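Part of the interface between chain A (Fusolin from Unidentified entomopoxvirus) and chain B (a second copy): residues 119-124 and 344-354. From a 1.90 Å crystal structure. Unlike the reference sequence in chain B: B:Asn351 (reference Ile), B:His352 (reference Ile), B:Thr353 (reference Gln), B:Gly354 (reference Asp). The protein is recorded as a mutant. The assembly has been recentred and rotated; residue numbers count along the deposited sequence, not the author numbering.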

ATOM      1  N   PRO A 119     -10.422   2.490  -4.698  1.00 10.82           N
ATOM      2  CA  PRO A 119      -9.787   3.358  -5.681  1.00 11.30           C
ATOM      3  C   PRO A 119      -9.742   2.793  -7.064  1.00 12.29           C
ATOM      4  O   PRO A 119      -9.835   1.597  -7.265  1.00 12.19           O
ATOM      5  CB  PRO A 119      -8.366   3.450  -5.138  1.00 13.08           C
ATOM      6  CG  PRO A 119      -8.108   2.011  -4.644  1.00 16.96           C
ATOM      7  CD  PRO A 119      -9.444   1.562  -4.087  1.00 13.61           C
ATOM      8  N   THR A 120      -9.490   3.669  -8.014  1.00 10.70           N
ATOM      9  CA  THR A 120      -9.079   3.316  -9.351  1.00 10.06           C
ATOM     10  C   THR A 120      -7.628   2.855  -9.205  1.00 14.40           C
ATOM     11  O   THR A 120      -6.811   3.608  -8.666  1.00 13.04           O
ATOM     12  CB  THR A 120      -9.189   4.513 -10.304  1.00 14.53           C
ATOM     13  OG1 THR A 120     -10.574   4.810 -10.520  1.00 15.65           O
ATOM     14  CG2 THR A 120      -8.434   4.265 -11.642  1.00 13.39           C
ATOM     15  N   VAL A 121      -7.298   1.670  -9.694  1.00 12.25           N
ATOM     16  CA  VAL A 121      -5.956   1.102  -9.579  1.00 13.44           C
ATOM     17  C   VAL A 121      -5.206   1.278 -10.876  1.00 15.27           C
ATOM     18  O   VAL A 121      -5.539   0.630 -11.858  1.00 14.18           O
ATOM     19  CB  VAL A 121      -6.030  -0.388  -9.194  1.00 17.55           C
ATOM     20  CG1 VAL A 121      -4.640  -1.012  -9.162  1.00 17.79           C
ATOM     21  CG2 VAL A 121      -6.765  -0.568  -7.855  1.00 17.64           C
ATOM     22  N   ILE A 122      -4.166   2.112 -10.866  1.00 12.77           N
ATOM     23  CA  ILE A 122      -3.351   2.386 -12.042  1.00 12.96           C
ATOM     24  C   ILE A 122      -2.018   1.617 -11.930  1.00 18.66           C
ATOM     25  O   ILE A 122      -1.182   1.964 -11.104  1.00 16.87           O
ATOM     26  CB  ILE A 122      -3.132   3.925 -12.192  1.00 16.30           C
ATOM     27  CG1 ILE A 122      -4.538   4.635 -12.232  1.00 15.68           C
ATOM     28  CG2 ILE A 122      -2.260   4.249 -13.462  1.00 15.28           C
ATOM     29  CD1 ILE A 122      -4.493   6.057 -12.306  1.00 19.20           C
ATOM     30  N   PRO A 123      -1.770   0.612 -12.781  1.00 20.33           N
ATOM     31  CA  PRO A 123      -0.480  -0.102 -12.714  1.00 20.00           C
ATOM     32  C   PRO A 123       0.693   0.739 -13.231  1.00 23.32           C
ATOM     33  O   PRO A 123       0.546   1.519 -14.164  1.00 24.06           O
ATOM     34  CB  PRO A 123      -0.704  -1.353 -13.593  1.00 22.78           C
ATOM     35  CG  PRO A 123      -2.144  -1.332 -14.007  1.00 28.35           C
ATOM     36  CD  PRO A 123      -2.612   0.087 -13.880  1.00 23.02           C
ATOM     37  N   LEU A 124       1.824   0.650 -12.561  1.00 19.54           N
ATOM     38  CA  LEU A 124       3.030   1.337 -12.997  1.00 21.12           C
ATOM     39  C   LEU A 124       3.816   0.399 -13.916  1.00 26.51           C
ATOM     40  O   LEU A 124       4.022  -0.756 -13.561  1.00 28.18           O
ATOM     41  CB  LEU A 124       3.897   1.735 -11.794  1.00 20.97           C
ATOM     42  CG  LEU A 124       3.310   2.747 -10.828  1.00 24.03           C
ATOM     43  CD1 LEU A 124       4.182   2.904  -9.609  1.00 24.40           C
ATOM     44  CD2 LEU A 124       3.088   4.081 -11.486  1.00 24.65           C
TER
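Chain B 344-354: DYSDYIENHTG

A helix of chain B packs obliquely over a strand of chain A in a small, mainly apolar contact that carries one direct hydrogen bond and one water bridge. Chain A is extended through A:Thr120 to A:Pro123, with phi between -103° and -72° and psi between 112° and 140°. Chain B enters already helical, as phi/psi values near -60°/-40° from B:Asp344 to B:Glu350 and the i to i-4 bonds from B:Tyr348 N to B:Asp344 O (3.0 Å) and from B:Ile349 N to B:Tyr345 O (3.1 Å) attest. The two axes run in broadly the same direction, with a signed crossing angle of -43° and a closest approach of 8.7 Å; together the stretches bury 265 Å².

The nearest CA atoms, those of A:Ile122 and B:Ile349, lie 6.5 Å apart and fix the register. B:Ile349, whose CA-to-CB bond points toward the strand, has the largest covered area, 64 Å². B:Ile349 CD1 lies 3.5 Å from A:Val121 O and 3.9 Å from A:Thr120 CG2, while B:Ile349 CG2 meets A:Pro123 CD at 3.9 Å and A:Ile122 CA at 4.1 Å, so one side chain touches four consecutive strand residues.

One helical turn earlier, the CA-to-CB bond of B:Tyr345 also points toward chain A, and B:Tyr345 OH hydrogen-bonds A:Thr120 OG1 at 2.7 Å. The threonine oxygen lies at the ring edge, near the ring plane, as expected for a partner of the phenolic oxygen.

Past the helix, B:Thr353, which differs from the reference sequence, places OG1 3.7 Å from A:Ile122 CG2. B:Thr353 OG1 donates to B:Ile349 O (2.7 Å), tying it back to the helix, and accepts from the O of water 1 (2.9 Å). The O of water 1 also donates to A:Pro123 O at 3.1 Å, completing the bridge.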

ATOM      1  N   ASP B 344     -14.487  -3.581 -18.246  1.00 17.63           N
ATOM      2  CA  ASP B 344     -14.393  -2.467 -19.210  1.00 16.73           C
ATOM      3  C   ASP B 344     -13.593  -1.317 -18.600  1.00 17.76           C
ATOM      4  O   ASP B 344     -12.814  -0.665 -19.297  1.00 15.31           O
ATOM      5  CB  ASP B 344     -15.784  -1.972 -19.632  1.00 19.30           C
ATOM      6  CG  ASP B 344     -16.530  -2.876 -20.617  1.00 32.83           C
ATOM      7  OD1 ASP B 344     -15.863  -3.698 -21.313  1.00 32.00           O
ATOM      8  OD2 ASP B 344     -17.766  -2.746 -20.712  1.00 36.83           O
ATOM      9  N   TYR B 345     -13.788  -1.074 -17.299  1.00 15.32           N
ATOM     10  CA  TYR B 345     -13.043  -0.025 -16.565  1.00 14.62           C
ATOM     11  C   TYR B 345     -11.564  -0.393 -16.506  1.00 16.81           C
ATOM     12  O   TYR B 345     -10.738   0.470 -16.721  1.00 14.56           O
ATOM     13  CB  TYR B 345     -13.594   0.177 -15.163  1.00 14.93           C
ATOM     14  CG  TYR B 345     -13.128   1.462 -14.535  1.00 13.56           C
ATOM     15  CD1 TYR B 345     -13.558   2.692 -15.020  1.00 14.92           C
ATOM     16  CD2 TYR B 345     -12.243   1.458 -13.458  1.00 12.85           C
ATOM     17  CE1 TYR B 345     -13.101   3.886 -14.475  1.00 12.08           C
ATOM     18  CE2 TYR B 345     -11.787   2.656 -12.893  1.00 12.58           C
ATOM     19  CZ  TYR B 345     -12.222   3.865 -13.404  1.00 14.02           C
ATOM     20  OH  TYR B 345     -11.849   5.074 -12.835  1.00 13.47           O
ATOM     21  N   SER B 346     -11.213  -1.684 -16.288  1.00 16.87           N
ATOM     22  CA  SER B 346      -9.789  -2.071 -16.297  1.00 17.62           C
ATOM     23  C   SER B 346      -9.139  -1.763 -17.642  1.00 20.81           C
ATOM     24  O   SER B 346      -8.021  -1.249 -17.666  1.00 20.22           O
ATOM     25  CB  SER B 346      -9.599  -3.551 -15.956  1.00 19.50           C
ATOM     26  OG  SER B 346      -9.958  -3.758 -14.606  1.00 35.10           O
ATOM     27  N   ASP B 347      -9.843  -2.023 -18.761  1.00 18.95           N
ATOM     28  CA  ASP B 347      -9.318  -1.711 -20.110  1.00 18.19           C
ATOM     29  C   ASP B 347      -9.147  -0.207 -20.302  1.00 20.08           C
ATOM     30  O   ASP B 347      -8.167   0.213 -20.918  1.00 20.45           O
ATOM     31  CB  ASP B 347     -10.239  -2.259 -21.219  1.00 20.56           C
ATOM     32  CG  ASP B 347     -10.313  -3.780 -21.279  1.00 32.97           C
ATOM     33  OD1 ASP B 347      -9.455  -4.441 -20.666  1.00 32.87           O
ATOM     34  OD2 ASP B 347     -11.256  -4.302 -21.907  1.00 39.76           O
ATOM     35  N   TYR B 348     -10.092   0.600 -19.793  1.00 15.21           N
ATOM     36  CA  TYR B 348     -10.021   2.066 -19.875  1.00 13.26           C
ATOM     37  C   TYR B 348      -8.740   2.573 -19.181  1.00 15.54           C
ATOM     38  O   TYR B 348      -8.018   3.387 -19.737  1.00 14.06           O
ATOM     39  CB  TYR B 348     -11.260   2.749 -19.258  1.00 13.27           C
ATOM     40  CG  TYR B 348     -11.474   4.156 -19.790  1.00 14.64           C
ATOM     41  CD1 TYR B 348     -10.804   5.243 -19.232  1.00 14.27           C
ATOM     42  CD2 TYR B 348     -12.233   4.379 -20.932  1.00 14.98           C
ATOM     43  CE1 TYR B 348     -10.931   6.519 -19.758  1.00 14.85           C
ATOM     44  CE2 TYR B 348     -12.331   5.646 -21.497  1.00 16.09           C
ATOM     45  CZ  TYR B 348     -11.736   6.727 -20.868  1.00 22.15           C
ATOM     46  OH  TYR B 348     -11.824   7.987 -21.402  1.00 19.35           O
ATOM     47  N   ILE B 349      -8.431   2.040 -17.996  1.00 13.49           N
ATOM     48  CA  ILE B 349      -7.210   2.435 -17.269  1.00 13.48           C
ATOM     49  C   ILE B 349      -5.980   2.176 -18.130  1.00 19.11           C
ATOM     50  O   ILE B 349      -5.151   3.074 -18.303  1.00 19.91           O
ATOM     51  CB  ILE B 349      -7.091   1.677 -15.931  1.00 15.23           C
ATOM     52  CG1 ILE B 349      -8.204   2.057 -14.936  1.00 15.35           C
ATOM     53  CG2 ILE B 349      -5.724   1.916 -15.291  1.00 16.68           C
ATOM     54  CD1 ILE B 349      -8.370   1.018 -13.825  1.00 15.88           C
ATOM     55  N   GLU B 350      -5.869   0.959 -18.674  1.00 16.84           N
ATOM     56  CA  GLU B 350      -4.723   0.583 -19.512  1.00 17.47           C
ATOM     57  C   GLU B 350      -4.590   1.473 -20.748  1.00 20.05           C
ATOM     58  O   GLU B 350      -3.486   1.875 -21.069  1.00 20.58           O
ATOM     59  CB  GLU B 350      -4.826  -0.884 -19.946  1.00 19.73           C
ATOM     60  N   ASN B 351      -5.706   1.833 -21.396  1.00 14.85           N
ATOM     61  CA  ASN B 351      -5.680   2.645 -22.599  1.00 14.24           C
ATOM     62  C   ASN B 351      -5.576   4.134 -22.382  1.00 17.91           C
ATOM     63  O   ASN B 351      -5.244   4.824 -23.349  1.00 19.43           O
ATOM     64  CB  ASN B 351      -6.929   2.363 -23.449  1.00 17.10           C
ATOM     65  CG  ASN B 351      -6.930   0.951 -23.972  1.00 38.12           C
ATOM     66  OD1 ASN B 351      -5.881   0.412 -24.338  1.00 34.76           O
ATOM     67  ND2 ASN B 351      -8.089   0.308 -24.008  1.00 30.12           N
ATOM     68  N   HIS B 352      -5.894   4.670 -21.181  1.00 16.56           N
ATOM     69  CA  HIS B 352      -5.904   6.129 -20.980  1.00 15.51           C
ATOM     70  C   HIS B 352      -5.030   6.593 -19.823  1.00 18.04           C
ATOM     71  O   HIS B 352      -5.173   7.727 -19.359  1.00 17.34           O
ATOM     72  CB  HIS B 352      -7.352   6.628 -20.845  1.00 16.01           C
ATOM     73  CG  HIS B 352      -8.141   6.265 -22.056  1.00 19.20           C
ATOM     74  ND1 HIS B 352      -7.941   6.916 -23.259  1.00 21.28           N
ATOM     75  CD2 HIS B 352      -8.976   5.221 -22.263  1.00 20.13           C
ATOM     76  CE1 HIS B 352      -8.734   6.307 -24.133  1.00 20.17           C
ATOM     77  NE2 HIS B 352      -9.358   5.273 -23.581  1.00 19.88           N
ATOM     78  N   THR B 353      -4.033   5.789 -19.469  1.00 15.02           N
ATOM     79  CA  THR B 353      -2.990   6.150 -18.509  1.00 14.72           C
ATOM     80  C   THR B 353      -1.662   5.701 -19.101  1.00 18.49           C
ATOM     81  O   THR B 353      -1.622   4.760 -19.894  1.00 16.79           O
ATOM     82  CB  THR B 353      -3.188   5.578 -17.098  1.00 17.56           C
ATOM     83  OG1 THR B 353      -2.977   4.169 -17.095  1.00 17.96           O
ATOM     84  CG2 THR B 353      -4.529   5.927 -16.492  1.00 19.54           C
ATOM     85  N   GLY B 354      -0.596   6.322 -18.654  1.00 16.50           N
ATOM     86  CA  GLY B 354       0.737   5.954 -19.088  1.00 16.36           C
ATOM     87  C   GLY B 354       1.182   6.663 -20.342  1.00 20.22           C
ATOM     88  O   GLY B 354       0.403   7.316 -21.056  1.00 19.06           O
TER
HETATM   89  O   HOH W   1      -0.372   3.071 -16.664  1.00 39.93           O